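Side-chain contacts in virulence protein vsdE (Salmonella enterica, PDB 5LQ6), which is a cysteine hydrolase delivered as a Salmonella effector, contributing to suppression of host immune responses and to bacterial virulence: residues Asn154-Ala157 against Gly161-Arg164; Val77-Cys82 against Asp185-Ser190. The protein carries 4 engineered substitutions. All coordinates share one frame; numbering follows the deposited sequence.

Contact 1: Asn154-Ala157 against Gly161-Arg164; sequences NYIA and GESR. Engineered in segment 161-164: Ser163 (natural residue Cys).
Tyr155 and Ser163 face each other as an antiparallel hydrogen-bonded pair, and the tight half of this contact is built around them. Tyr155 O takes more than one partner: Ser163 N reaches Tyr155 O at 2.8 Å, tilted from the carbonyl plane, while Glu162 CA sends a CA-H...O contact to the same oxygen. The return bond, from Tyr155 N to Ser163 O, is bent and weak. Ser163, an engineered replacement for the natural cysteine, has its OG tucked between its own backbone N and carbonyl carbon (chi1 41°). There Ser163 OG lies 2.9 Å from Gly161 O and 3.2 Å from Tyr155 O, two acceptors for one proton, and Ala157 CB packs beside this OG at 3.7 Å. Nearer the turn, Ala157 and Gly161 close a second hydrogen-bonded pair. Gly161 N meets Ala157 O at 2.9 Å; the reciprocal bond, Ala157 N to Gly161 O, is nearly straight at the hydrogen (164°), although the donor stands above the carbonyl plane.

The other face, carrying Ile156 and Glu162, is looser and nearer solvent: Glu162 is exposed and Ile156 and Asn154 partly so, whereas Tyr155 and Ala157 are buried. Ile156 CG1 only brushes Glu162 CG, at 4.1 Å. Beyond CG the glutamate runs extended across Asn154, its carboxylate turned 45° from the amide plane. Asn154 OD1 and Glu162 OE1, both acceptors, stay 3.4 Å apart without bonding; the carboxylate finds its partner in Ser206, through OE2. On the inner side, Tyr155 swings its ring away from the partner strand to stack on His165. The whole is the closing end of a beta hairpin, strands 147-157 and 163-172, whose tyrosine lies against the probable Cys-His-Asp triad of this clan CA peptidase relative.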
# COMPACT_ATOMS: atom_id res chain seq x y z
N ASN A 154 -9.52 -7.46 -9.55
CA ASN A 154 -10.87 -7.14 -10.06
C ASN A 154 -11.65 -6.31 -9.08
O ASN A 154 -12.81 -6.55 -8.77
CB ASN A 154 -11.60 -8.45 -10.42
CG ASN A 154 -11.11 -9.04 -11.75
OD1 ASN A 154 -11.02 -8.35 -12.75
ND2 ASN A 154 -10.79 -10.31 -11.75
N TYR A 155 -10.97 -5.29 -8.58
CA TYR A 155 -11.62 -4.30 -7.71
C TYR A 155 -12.63 -3.46 -8.51
O TYR A 155 -12.29 -2.99 -9.58
CB TYR A 155 -10.54 -3.38 -7.14
CG TYR A 155 -11.03 -2.24 -6.25
CD1 TYR A 155 -11.26 -2.41 -4.91
CD2 TYR A 155 -11.26 -0.96 -6.80
CE1 TYR A 155 -11.68 -1.35 -4.11
CE2 TYR A 155 -11.70 0.09 -6.04
CZ TYR A 155 -11.91 -0.10 -4.70
OH TYR A 155 -12.37 0.95 -3.90
N ILE A 156 -13.84 -3.27 -7.99
CA ILE A 156 -14.87 -2.52 -8.72
C ILE A 156 -14.70 -1.03 -8.40
O ILE A 156 -15.09 -0.56 -7.30
CB ILE A 156 -16.25 -3.08 -8.38
CG1 ILE A 156 -16.33 -4.57 -8.70
CG2 ILE A 156 -17.33 -2.23 -9.06
CD1 ILE A 156 -17.52 -5.23 -8.07
N ALA A 157 -14.10 -0.27 -9.30
CA ALA A 157 -13.93 1.14 -9.15
C ALA A 157 -15.16 1.85 -9.74
O ALA A 157 -15.79 1.31 -10.69
CB ALA A 157 -12.67 1.59 -9.81
N GLY A 161 -15.49 0.03 -13.33
CA GLY A 161 -15.73 -1.31 -13.00
C GLY A 161 -14.45 -2.06 -12.60
O GLY A 161 -13.51 -1.45 -12.07
N GLU A 162 -14.46 -3.34 -12.82
CA GLU A 162 -13.36 -4.27 -12.40
C GLU A 162 -12.05 -3.78 -12.94
O GLU A 162 -11.87 -3.58 -14.16
CB GLU A 162 -13.65 -5.70 -12.83
CG GLU A 162 -14.73 -6.35 -12.00
CD GLU A 162 -15.03 -7.79 -12.38
OE1 GLU A 162 -14.34 -8.34 -13.25
OE2 GLU A 162 -15.96 -8.37 -11.77
N SER A 163 -11.07 -3.62 -12.06
CA SER A 163 -9.81 -3.07 -12.42
C SER A 163 -8.75 -3.41 -11.35
O SER A 163 -9.09 -3.77 -10.24
CB SER A 163 -9.88 -1.54 -12.59
OG SER A 163 -10.67 -0.99 -11.56
N ARG A 164 -7.49 -3.25 -11.71
CA ARG A 164 -6.40 -3.46 -10.77
C ARG A 164 -6.43 -2.33 -9.76
O ARG A 164 -6.57 -1.16 -10.13
CB ARG A 164 -5.07 -3.40 -11.51
CG ARG A 164 -3.86 -3.17 -10.59
CD ARG A 164 -3.14 -4.39 -10.15
NE ARG A 164 -2.08 -4.04 -9.19
CZ ARG A 164 -0.91 -3.47 -9.49
NH1 ARG A 164 -0.62 -3.05 -10.73
NH2 ARG A 164 -0.00 -3.31 -8.55

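Contact 2: Val77-Cys82 against Asp185-Ser190; sequences VLLSAC and DSWKTS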
# COMPACT_ATOMS: atom_id res chain seq x y z
N VAL A 77 -1.53 2.90 -6.96
CA VAL A 77 -0.26 2.16 -6.81
C VAL A 77 0.75 3.08 -6.14
O VAL A 77 1.46 2.70 -5.20
CB VAL A 77 0.24 1.67 -8.15
CG1 VAL A 77 1.63 1.07 -8.01
CG2 VAL A 77 -0.75 0.68 -8.72
N LEU A 78 0.82 4.33 -6.59
CA LEU A 78 1.74 5.26 -5.95
C LEU A 78 1.37 5.59 -4.52
O LEU A 78 2.23 5.58 -3.61
CB LEU A 78 1.87 6.57 -6.78
CG LEU A 78 2.90 7.58 -6.27
CD1 LEU A 78 4.32 7.05 -6.12
CD2 LEU A 78 2.87 8.80 -7.18
N LEU A 79 0.08 5.85 -4.31
CA LEU A 79 -0.40 6.16 -2.97
C LEU A 79 -0.09 5.06 -1.97
O LEU A 79 0.35 5.30 -0.86
CB LEU A 79 -1.89 6.46 -2.96
CG LEU A 79 -2.37 7.75 -3.64
CD1 LEU A 79 -3.85 7.73 -3.74
CD2 LEU A 79 -1.87 8.90 -2.78
N SER A 80 -0.38 3.83 -2.38
CA SER A 80 -0.19 2.71 -1.46
C SER A 80 1.26 2.48 -1.12
O SER A 80 1.60 2.09 -0.02
CB SER A 80 -0.81 1.46 -2.05
OG SER A 80 -2.19 1.58 -2.28
N ALA A 81 2.16 2.70 -2.11
CA ALA A 81 3.58 2.56 -1.87
C ALA A 81 4.12 3.67 -0.96
O ALA A 81 4.89 3.41 -0.04
CB ALA A 81 4.30 2.57 -3.20
N CYS A 82 3.67 4.87 -1.17
CA CYS A 82 3.98 6.02 -0.30
C CYS A 82 3.57 5.72 1.14
O CYS A 82 4.31 5.90 2.08
CB CYS A 82 3.27 7.28 -0.75
SG CYS A 82 3.99 8.06 -2.22
N ASP A 185 -7.43 2.29 2.49
CA ASP A 185 -7.46 2.64 1.06
C ASP A 185 -7.36 4.13 0.97
O ASP A 185 -8.40 4.82 0.95
CB ASP A 185 -8.67 2.04 0.34
CG ASP A 185 -8.59 2.15 -1.15
OD1 ASP A 185 -7.78 2.96 -1.63
OD2 ASP A 185 -9.30 1.39 -1.84
N SER A 186 -6.14 4.67 0.88
CA SER A 186 -5.93 6.11 0.87
C SER A 186 -6.46 6.75 -0.40
O SER A 186 -6.73 7.97 -0.43
CB SER A 186 -4.49 6.47 1.08
OG SER A 186 -3.67 5.99 0.00
N TRP A 187 -6.65 5.95 -1.44
CA TRP A 187 -7.28 6.42 -2.70
C TRP A 187 -8.77 6.65 -2.57
O TRP A 187 -9.36 7.55 -3.23
CB TRP A 187 -6.97 5.40 -3.79
CG TRP A 187 -7.59 5.62 -5.11
CD1 TRP A 187 -7.05 6.34 -6.12
CD2 TRP A 187 -8.84 5.15 -5.55
NE1 TRP A 187 -7.91 6.35 -7.19
CE2 TRP A 187 -9.00 5.59 -6.89
CE3 TRP A 187 -9.82 4.34 -4.99
CZ2 TRP A 187 -10.15 5.28 -7.64
CZ3 TRP A 187 -10.98 4.02 -5.76
CH2 TRP A 187 -11.12 4.52 -7.04
N LYS A 188 -9.44 5.83 -1.77
CA LYS A 188 -10.90 5.84 -1.65
C LYS A 188 -11.25 6.84 -0.55
O LYS A 188 -11.48 6.46 0.60
CB LYS A 188 -11.42 4.42 -1.33
CG LYS A 188 -12.94 4.26 -1.29
CD LYS A 188 -13.62 4.18 -2.65
CE LYS A 188 -15.09 3.88 -2.46
NZ LYS A 188 -15.86 3.82 -3.74
N THR A 189 -11.29 8.12 -0.92
CA THR A 189 -11.36 9.16 0.08
C THR A 189 -12.72 9.21 0.78
O THR A 189 -12.80 9.76 1.87
CB THR A 189 -11.03 10.51 -0.50
OG1 THR A 189 -11.88 10.69 -1.62
CG2 THR A 189 -9.56 10.60 -0.92
N SER A 190 -13.73 8.56 0.23
CA SER A 190 -15.02 8.45 0.91
C SER A 190 -14.95 7.52 2.12
O SER A 190 -15.80 7.58 3.01
CB SER A 190 -16.08 7.95 -0.03
OG SER A 190 -15.80 6.67 -0.61
O HOH W 1 -3.78 3.27 0.16
O HOH W 2 -5.13 2.75 -2.23
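Leu79 makes the direct contacts from the helix. Leu79 CB sits 3.5 Å from Ser186 OG in van der Waals packing, and the apolar contact proper is made by Leu79 CD1, which reaches on to Trp187, 3.8 Å from CA and 3.9 Å from CB. With CG anti to the carbonyl carbon (chi1 -69°), the leucine is directed at the turn, crossing the tryptophan side chain at about a right angle. CD1 comes to the indole at its edge, near the ring plane.

The polar link runs through water. One molecule donates to Asp185 OD1 at 2.7 Å; a second accepts from Ser186 N at 2.8 Å. Their links to Ser80 OG, the second one weak, hold for one of two conformers of Ser80, so that end is uncertain. Within the loop, Asp185 opens a type I turn closed by Lys188 N on Asp185 O. Its OD1 also takes weak bonds from the backbone N of Trp187 and of Lys188, which help fix the carboxylate's rotation. OD2 is thereby presented to His165 NE2, the geometry of a charge relay, consistent with Asp185 completing a triad with Cys76 and His165.

Helix 76-89, starting at that cysteine, thus borders the loop after strand 180-184. Helix 108-116 packs on it through Val77, Leu78 and Ala81, and strands 147-157 and 163-172 meet Ser80 through Ile149 and Asp166.

After the N-terminal helices, the chain enters helix 76-89, where residues 77-82 form the first half of contact 2, closed more than a hundred residues later. It then passes through helices 108-116 and 129-143 and runs out along strand 147-157. Contact 1 closes a short hairpin loop of three residues, and strand 163-172 leads back to strand 180-184. Residues 185-190 then complete contact 2, so contact 1 is nested wholly inside its loop. One is local and peripheral, the other buried and long-range. Tyr155 OH packs on Asp185 OD2 at 3.7 Å, and Arg164 on Val77, so the hairpin meets both loop and helix around the probable triad.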